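Local atomic coordinates of BAG family molecular chaperone regulator 4 (PDB entry 4HWH), a protein that probably acts as a co-chaperone that binds the ATPase domain of HSP70/HSC70 chaperones and regulates programmed cell death and stress responses. Residues F39-A43 with V80-K84; L46-L50 with I73-Q77. All coordinates share one frame; numbering follows the deposited sequence.

Contact 1: residues F39-A43 with V80-K84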
ATOM      1  N   PHE A  39       1.589   6.266   9.263  1.00 22.08           N
ATOM      2  CA  PHE A  39       1.589   6.641   7.854  1.00 23.70           C
ATOM      3  C   PHE A  39       2.896   6.228   7.188  1.00 23.13           C
ATOM      4  O   PHE A  39       2.903   5.731   6.063  1.00 19.29           O
ATOM      5  CB  PHE A  39       1.375   8.147   7.698  1.00 26.74           C
ATOM      6  CG  PHE A  39       0.150   8.657   8.393  1.00 26.40           C
ATOM      7  CD1 PHE A  39      -1.100   8.146   8.083  1.00 32.34           C
ATOM      8  CD2 PHE A  39       0.246   9.647   9.354  1.00 28.10           C
ATOM      9  CE1 PHE A  39      -2.235   8.612   8.722  1.00 32.89           C
ATOM     10  CE2 PHE A  39      -0.885  10.118   9.999  1.00 32.43           C
ATOM     11  CZ  PHE A  39      -2.128   9.597   9.681  1.00 29.08           C
ATOM     12  N   ASP A  40       4.005   6.428   7.892  1.00 20.79           N
ATOM     13  CA  ASP A  40       5.309   6.112   7.330  1.00 23.37           C
ATOM     14  C   ASP A  40       5.527   4.610   7.188  1.00 19.79           C
ATOM     15  O   ASP A  40       6.086   4.155   6.192  1.00 23.08           O
ATOM     16  CB  ASP A  40       6.423   6.767   8.149  1.00 24.15           C
ATOM     17  CG  ASP A  40       6.498   8.265   7.920  1.00 28.63           C
ATOM     18  OD1 ASP A  40       5.921   8.736   6.921  1.00 33.96           O
ATOM     19  OD2 ASP A  40       7.129   8.968   8.729  1.00 32.71           O
ATOM     20  N   MET A  41       5.083   3.835   8.171  1.00 20.11           N
ATOM     21  CA  MET A  41       5.175   2.383   8.056  1.00 18.62           C
ATOM     22  C   MET A  41       4.318   1.866   6.903  1.00 19.40           C
ATOM     23  O   MET A  41       4.741   0.977   6.162  1.00 19.42           O
ATOM     24  CB  MET A  41       4.765   1.696   9.360  1.00 20.06           C
ATOM     25  CG  MET A  41       5.805   1.758  10.461  1.00 21.63           C
ATOM     26  SD  MET A  41       5.356   0.673  11.836  1.00 23.88           S
ATOM     27  CE  MET A  41       3.936   1.534  12.500  1.00 21.30           C
ATOM     28  N   ALA A  42       3.113   2.410   6.752  1.00 14.86           N
ATOM     29  CA  ALA A  42       2.254   1.993   5.644  1.00 15.57           C
ATOM     30  C   ALA A  42       2.931   2.307   4.311  1.00 16.98           C
ATOM     31  O   ALA A  42       2.919   1.492   3.386  1.00 21.80           O
ATOM     32  CB  ALA A  42       0.883   2.669   5.728  1.00 20.25           C
ATOM     33  N   ALA A  43       3.519   3.494   4.217  1.00 19.82           N
ATOM     34  CA  ALA A  43       4.205   3.893   2.993  1.00 19.42           C
ATOM     35  C   ALA A  43       5.398   2.973   2.742  1.00 20.75           C
ATOM     36  O   ALA A  43       5.622   2.520   1.618  1.00 21.43           O
ATOM     37  CB  ALA A  43       4.652   5.354   3.077  1.00 21.14           C
ATOM     38  N   VAL A  80      -2.073   7.602   1.271  1.00 23.97           N
ATOM     39  CA  VAL A  80      -1.311   7.726   2.513  1.00 19.37           C
ATOM     40  C   VAL A  80      -0.686   9.114   2.639  1.00 25.52           C
ATOM     41  O   VAL A  80      -0.744   9.733   3.703  1.00 28.98           O
ATOM     42  CB  VAL A  80      -0.227   6.637   2.635  1.00 19.65           C
ATOM     43  CG1 VAL A  80       0.702   6.931   3.811  1.00 23.42           C
ATOM     44  CG2 VAL A  80      -0.880   5.261   2.796  1.00 19.34           C
ATOM     45  N   ASP A  81      -0.093   9.600   1.552  1.00 26.92           N
ATOM     46  CA  ASP A  81       0.470  10.949   1.531  1.00 34.52           C
ATOM     47  C   ASP A  81      -0.577  11.968   1.964  1.00 37.05           C
ATOM     48  O   ASP A  81      -0.303  12.858   2.771  1.00 39.96           O
ATOM     49  CB  ASP A  81       0.969  11.310   0.129  1.00 37.82           C
ATOM     50  CG  ASP A  81       2.195  10.525  -0.272  1.00 47.19           C
ATOM     51  OD1 ASP A  81       2.946  10.099   0.627  1.00 49.30           O
ATOM     52  OD2 ASP A  81       2.410  10.342  -1.490  1.00 56.46           O
ATOM     53  N   LYS A  82      -1.779  11.828   1.416  1.00 33.83           N
ATOM     54  CA  LYS A  82      -2.867  12.756   1.699  1.00 40.83           C
ATOM     55  C   LYS A  82      -3.232  12.732   3.177  1.00 44.12           C
ATOM     56  O   LYS A  82      -3.399  13.778   3.795  1.00 40.51           O
ATOM     57  CB  LYS A  82      -4.093  12.433   0.842  1.00 42.16           C
ATOM     58  CG  LYS A  82      -4.020  12.957  -0.588  1.00 56.00           C
ATOM     59  CD  LYS A  82      -2.605  12.867  -1.139  1.00 63.99           C
ATOM     60  CE  LYS A  82      -2.577  12.913  -2.656  1.00 68.48           C
ATOM     61  NZ  LYS A  82      -1.201  12.645  -3.167  1.00 69.63           N
ATOM     62  N   LEU A  83      -3.358  11.535   3.739  1.00 31.45           N
ATOM     63  CA  LEU A  83      -3.624  11.389   5.165  1.00 35.86           C
ATOM     64  C   LEU A  83      -2.538  12.042   6.007  1.00 32.59           C
ATOM     65  O   LEU A  83      -2.827  12.782   6.944  1.00 40.22           O
ATOM     66  CB  LEU A  83      -3.725   9.914   5.545  1.00 34.99           C
ATOM     67  CG  LEU A  83      -5.049   9.215   5.269  1.00 40.38           C
ATOM     68  CD1 LEU A  83      -5.029   7.828   5.890  1.00 36.35           C
ATOM     69  CD2 LEU A  83      -6.190  10.042   5.829  1.00 46.55           C
ATOM     70  N   LYS A  84      -1.285  11.743   5.684  1.00 30.75           N
ATOM     71  CA  LYS A  84      -0.167  12.296   6.432  1.00 33.50           C
ATOM     72  C   LYS A  84      -0.207  13.818   6.371  1.00 40.66           C
ATOM     73  O   LYS A  84      -0.063  14.495   7.388  1.00 43.97           O
ATOM     74  CB  LYS A  84       1.165  11.774   5.892  1.00 34.88           C
ATOM     75  CG  LYS A  84       2.361  12.182   6.739  1.00 32.50           C
ATOM     76  CD  LYS A  84       3.653  11.572   6.227  1.00 29.21           C
ATOM     77  CE  LYS A  84       4.821  11.978   7.105  1.00 32.56           C
ATOM     78  NZ  LYS A  84       6.096  11.368   6.643  1.00 36.92           N
TER
HETATM   79  O   HOH W   1       7.741  11.741   8.812  1.00 47.63           O
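Phe39 packs against Leu83 and Lys84 where two antiparallel helices of the BAG-domain three-helix bundle meet; the local axes come within 9.8 Å at 169°. The tight side is apolar. Over one face of the Phe39 ring stands the backbone of the other helix: Lys84 CA lies 4.2 Å from the ring centroid and 19° off the normal, a CH-pi contact. The ring's flank reaches Leu83, with Phe39 CE1 3.7 Å from Leu83 CB. Val80 fills the next layer. With its CG1 anti to the backbone N (chi1 170°), that methyl packs 3.4 Å from Phe39 O, the carbonyl that accepts the helical N-H of Ala43, while CG2 meets Ala42 CB. Helix 3-29 backs this apolar side through Val28 against Phe39, Val21 against Val80 and Leu24 against Leu83.

The other side is polar and partly exposed. Lys84, fully extended, runs past the ring to Asp40, which it meets at about a right angle. A water adds a second link between them, donating to Asp40 OD2 and accepting from Lys84 NZ, giving the ammonium two partners here. In the direct salt bridge, Lys84 NZ reaches Asp40 OD1 at 2.7 Å, on the syn lone pair of that oxygen.

Contact 2: residues L46-L50 with I73-Q77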
ATOM      1  N   LEU A  46       4.306  -0.515   1.562  1.00 16.79           N
ATOM      2  CA  LEU A  46       3.881  -0.432   0.171  1.00 20.19           C
ATOM      3  C   LEU A  46       5.089  -0.412  -0.761  1.00 21.29           C
ATOM      4  O   LEU A  46       5.084  -1.056  -1.807  1.00 20.69           O
ATOM      5  CB  LEU A  46       3.009   0.803  -0.048  1.00 17.66           C
ATOM      6  CG  LEU A  46       1.603   0.706   0.547  1.00 19.45           C
ATOM      7  CD1 LEU A  46       0.936   2.075   0.584  1.00 28.01           C
ATOM      8  CD2 LEU A  46       0.753  -0.288  -0.238  1.00 19.22           C
ATOM      9  N   MET A  47       6.128   0.323  -0.375  1.00 18.41           N
ATOM     10  CA  MET A  47       7.354   0.382  -1.169  1.00 25.44           C
ATOM     11  C   MET A  47       8.038  -0.983  -1.260  1.00 17.01           C
ATOM     12  O   MET A  47       8.588  -1.346  -2.298  1.00 21.41           O
ATOM     13  CB  MET A  47       8.313   1.432  -0.600  1.00 19.91           C
ATOM     14  CG  MET A  47       7.813   2.862  -0.776  1.00 34.76           C
ATOM     15  SD  MET A  47       8.994   4.114  -0.238  1.00 39.56           S
ATOM     16  CE  MET A  47       8.011   5.606  -0.391  1.00 40.18           C
ATOM     17  N   ARG A  48       7.990  -1.742  -0.172  1.00 19.74           N
ATOM     18  CA  ARG A  48       8.571  -3.078  -0.160  1.00 22.51           C
ATOM     19  C   ARG A  48       7.835  -3.993  -1.134  1.00 24.98           C
ATOM     20  O   ARG A  48       8.446  -4.827  -1.802  1.00 21.72           O
ATOM     21  CB  ARG A  48       8.534  -3.662   1.254  1.00 24.35           C
ATOM     22  CG  ARG A  48       9.488  -2.983   2.226  1.00 32.15           C
ATOM     23  CD  ARG A  48      10.897  -3.534   2.078  1.00 39.72           C
ATOM     24  NE  ARG A  48      10.942  -4.963   2.368  1.00 30.99           N
ATOM     25  CZ  ARG A  48      11.956  -5.762   2.051  1.00 31.92           C
ATOM     26  NH1 ARG A  48      11.902  -7.051   2.355  1.00 43.14           N
ATOM     27  NH2 ARG A  48      13.019  -5.274   1.427  1.00 33.15           N
ATOM     28  N   GLN A  49       6.515  -3.836  -1.214  1.00 23.75           N
ATOM     29  CA  GLN A  49       5.732  -4.632  -2.148  1.00 24.00           C
ATOM     30  C   GLN A  49       6.065  -4.245  -3.584  1.00 20.45           C
ATOM     31  O   GLN A  49       6.084  -5.096  -4.472  1.00 26.61           O
ATOM     32  CB  GLN A  49       4.230  -4.517  -1.861  1.00 22.00           C
ATOM     33  CG  GLN A  49       3.816  -5.203  -0.564  1.00 21.48           C
ATOM     34  CD  GLN A  49       4.274  -6.654  -0.495  1.00 27.41           C
ATOM     35  OE1 GLN A  49       4.047  -7.437  -1.420  1.00 32.23           O
ATOM     36  NE2 GLN A  49       4.913  -7.020   0.607  1.00 38.21           N
ATOM     37  N   LEU A  50       6.350  -2.966  -3.802  1.00 21.61           N
ATOM     38  CA  LEU A  50       6.732  -2.481  -5.122  1.00 24.67           C
ATOM     39  C   LEU A  50       8.061  -3.109  -5.542  1.00 24.45           C
ATOM     40  O   LEU A  50       8.233  -3.518  -6.688  1.00 25.69           O
ATOM     41  CB  LEU A  50       6.849  -0.955  -5.108  1.00 29.03           C
ATOM     42  CG  LEU A  50       6.718  -0.210  -6.433  1.00 42.02           C
ATOM     43  CD1 LEU A  50       5.398  -0.551  -7.107  1.00 41.22           C
ATOM     44  CD2 LEU A  50       6.834   1.291  -6.197  1.00 44.41           C
ATOM     45  N   ILE A  73      -0.766   0.051  -5.945  1.00 27.13           N
ATOM     46  CA  ILE A  73       0.162   0.530  -4.928  1.00 19.63           C
ATOM     47  C   ILE A  73       0.371   2.043  -5.021  1.00 25.82           C
ATOM     48  O   ILE A  73       0.339   2.751  -4.012  1.00 23.64           O
ATOM     49  CB  ILE A  73       1.510  -0.212  -5.022  1.00 20.44           C
ATOM     50  CG1 ILE A  73       1.345  -1.659  -4.542  1.00 22.06           C
ATOM     51  CG2 ILE A  73       2.570   0.511  -4.219  1.00 22.42           C
ATOM     52  CD1 ILE A  73       2.600  -2.511  -4.692  1.00 22.43           C
ATOM     53  N   GLN A  74       0.583   2.539  -6.235  1.00 29.28           N
ATOM     54  CA  GLN A  74       0.748   3.973  -6.443  1.00 33.43           C
ATOM     55  C   GLN A  74      -0.464   4.749  -5.922  1.00 24.45           C
ATOM     56  O   GLN A  74      -0.322   5.812  -5.322  1.00 25.47           O
ATOM     57  CB  GLN A  74       0.998   4.271  -7.925  1.00 34.87           C
ATOM     58  CG  GLN A  74       2.241   3.579  -8.476  1.00 38.48           C
ATOM     59  CD  GLN A  74       2.397   3.751  -9.977  1.00 57.96           C
ATOM     60  OE1 GLN A  74       1.413   3.798 -10.715  1.00 68.47           O
ATOM     61  NE2 GLN A  74       3.642   3.841 -10.434  1.00 54.77           N
ATOM     62  N   ASN A  75      -1.654   4.203  -6.135  1.00 29.76           N
ATOM     63  CA  ASN A  75      -2.875   4.830  -5.633  1.00 33.04           C
ATOM     64  C   ASN A  75      -2.921   4.867  -4.110  1.00 29.52           C
ATOM     65  O   ASN A  75      -3.283   5.880  -3.516  1.00 28.03           O
ATOM     66  CB  ASN A  75      -4.109   4.118  -6.182  1.00 30.86           C
ATOM     67  CG  ASN A  75      -4.346   4.415  -7.648  1.00 55.08           C
ATOM     68  OD1 ASN A  75      -3.679   5.270  -8.234  1.00 57.17           O
ATOM     69  ND2 ASN A  75      -5.301   3.712  -8.250  1.00 67.66           N
ATOM     70  N   LEU A  76      -2.552   3.755  -3.481  1.00 21.93           N
ATOM     71  CA  LEU A  76      -2.488   3.701  -2.024  1.00 21.24           C
ATOM     72  C   LEU A  76      -1.444   4.669  -1.472  1.00 20.39           C
ATOM     73  O   LEU A  76      -1.666   5.313  -0.447  1.00 22.20           O
ATOM     74  CB  LEU A  76      -2.210   2.270  -1.548  1.00 19.27           C
ATOM     75  CG  LEU A  76      -3.367   1.304  -1.830  1.00 22.16           C
ATOM     76  CD1 LEU A  76      -2.980  -0.141  -1.532  1.00 24.55           C
ATOM     77  CD2 LEU A  76      -4.592   1.706  -1.025  1.00 25.97           C
ATOM     78  N   GLN A  77      -0.307   4.776  -2.154  1.00 22.35           N
ATOM     79  CA  GLN A  77       0.746   5.682  -1.719  1.00 23.85           C
ATOM     80  C   GLN A  77       0.230   7.117  -1.689  1.00 25.42           C
ATOM     81  O   GLN A  77       0.513   7.876  -0.760  1.00 23.91           O
ATOM     82  CB  GLN A  77       1.967   5.578  -2.637  1.00 28.82           C
ATOM     83  CG  GLN A  77       2.749   4.270  -2.519  1.00 32.63           C
ATOM     84  CD  GLN A  77       3.900   4.186  -3.517  1.00 42.63           C
ATOM     85  OE1 GLN A  77       3.686   4.162  -4.731  1.00 49.38           O
ATOM     86  NE2 GLN A  77       5.125   4.139  -3.006  1.00 38.05           N
TER
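The carboxamide of Gln77 is approached by Met47 at its nitrogen end and not over the middle of the group: Met47 CG is 3.7 Å from Gln77 NE2, and Met47 CE, slightly farther off, lies on the other side of the amide plane. The two chains cross at about a right angle, Gln77 being extended beyond CG so that its amide reaches across the interface. The second carboxamide behaves differently. Gln49 offers only its stem to helix 63-86, with Gln49 CB 3.8 Å from Ile73 CD1; a bend at chi2 (-53°) then turns the amide away, and the side chain packs on Val10 and Glu13 of helix 3-29.

Between these two glutamines runs the apolar centre of an antiparallel helix pair in the three-helix bundle, whose local axes approach to 10.2 Å at 161°. Leu46 spreads both methyls over Leu76: Leu46 CD1 is 3.8 Å from Leu76 CB, and Leu46 CD2 is 4.0 Å from Leu76 CD1. Ile73 points back with two branches. Its CG2 lies 3.8 Å from Leu46 O, which accepts the helical N-H of Leu50, and its CD1 sits 3.9 Å from Leu50 N. Leu50 CD1 closes the row at 4.2 Å from Ile73 CG2. Leu17 and Val14 of helix 3-29 cover Leu46 and Leu76 respectively.

No hydrogen bond or salt bridge joins the two segments, so their cohesion comes from hydrocarbon contact, with the glutamine beside Met47 contributing close packing and no directional bond.

Overall arrangement
Both contacts join helix 36-54 to helix 63-86, and contact 2 is nested within the loop that contact 1 closes. Their centres are 11 Å apart, and the apolar row is continuous: Val80 CG2 of contact 1 lies 4.3 Å from Leu46 CD1 of contact 2. Both are partly buried, contact 2 including the exposed Met47 at its rim, but contact 2 lies nearer the middle of the chain, about 4 Å from its centre against 9 Å. The chemistry differs as well. Contact 1, toward the end of the bundle, adds an aromatic ring and a water-bridged ion pair; contact 2 is aliphatic, bordered by amides. In both, helix 3-29 covers the apolar side, completing the BAG-domain bundle.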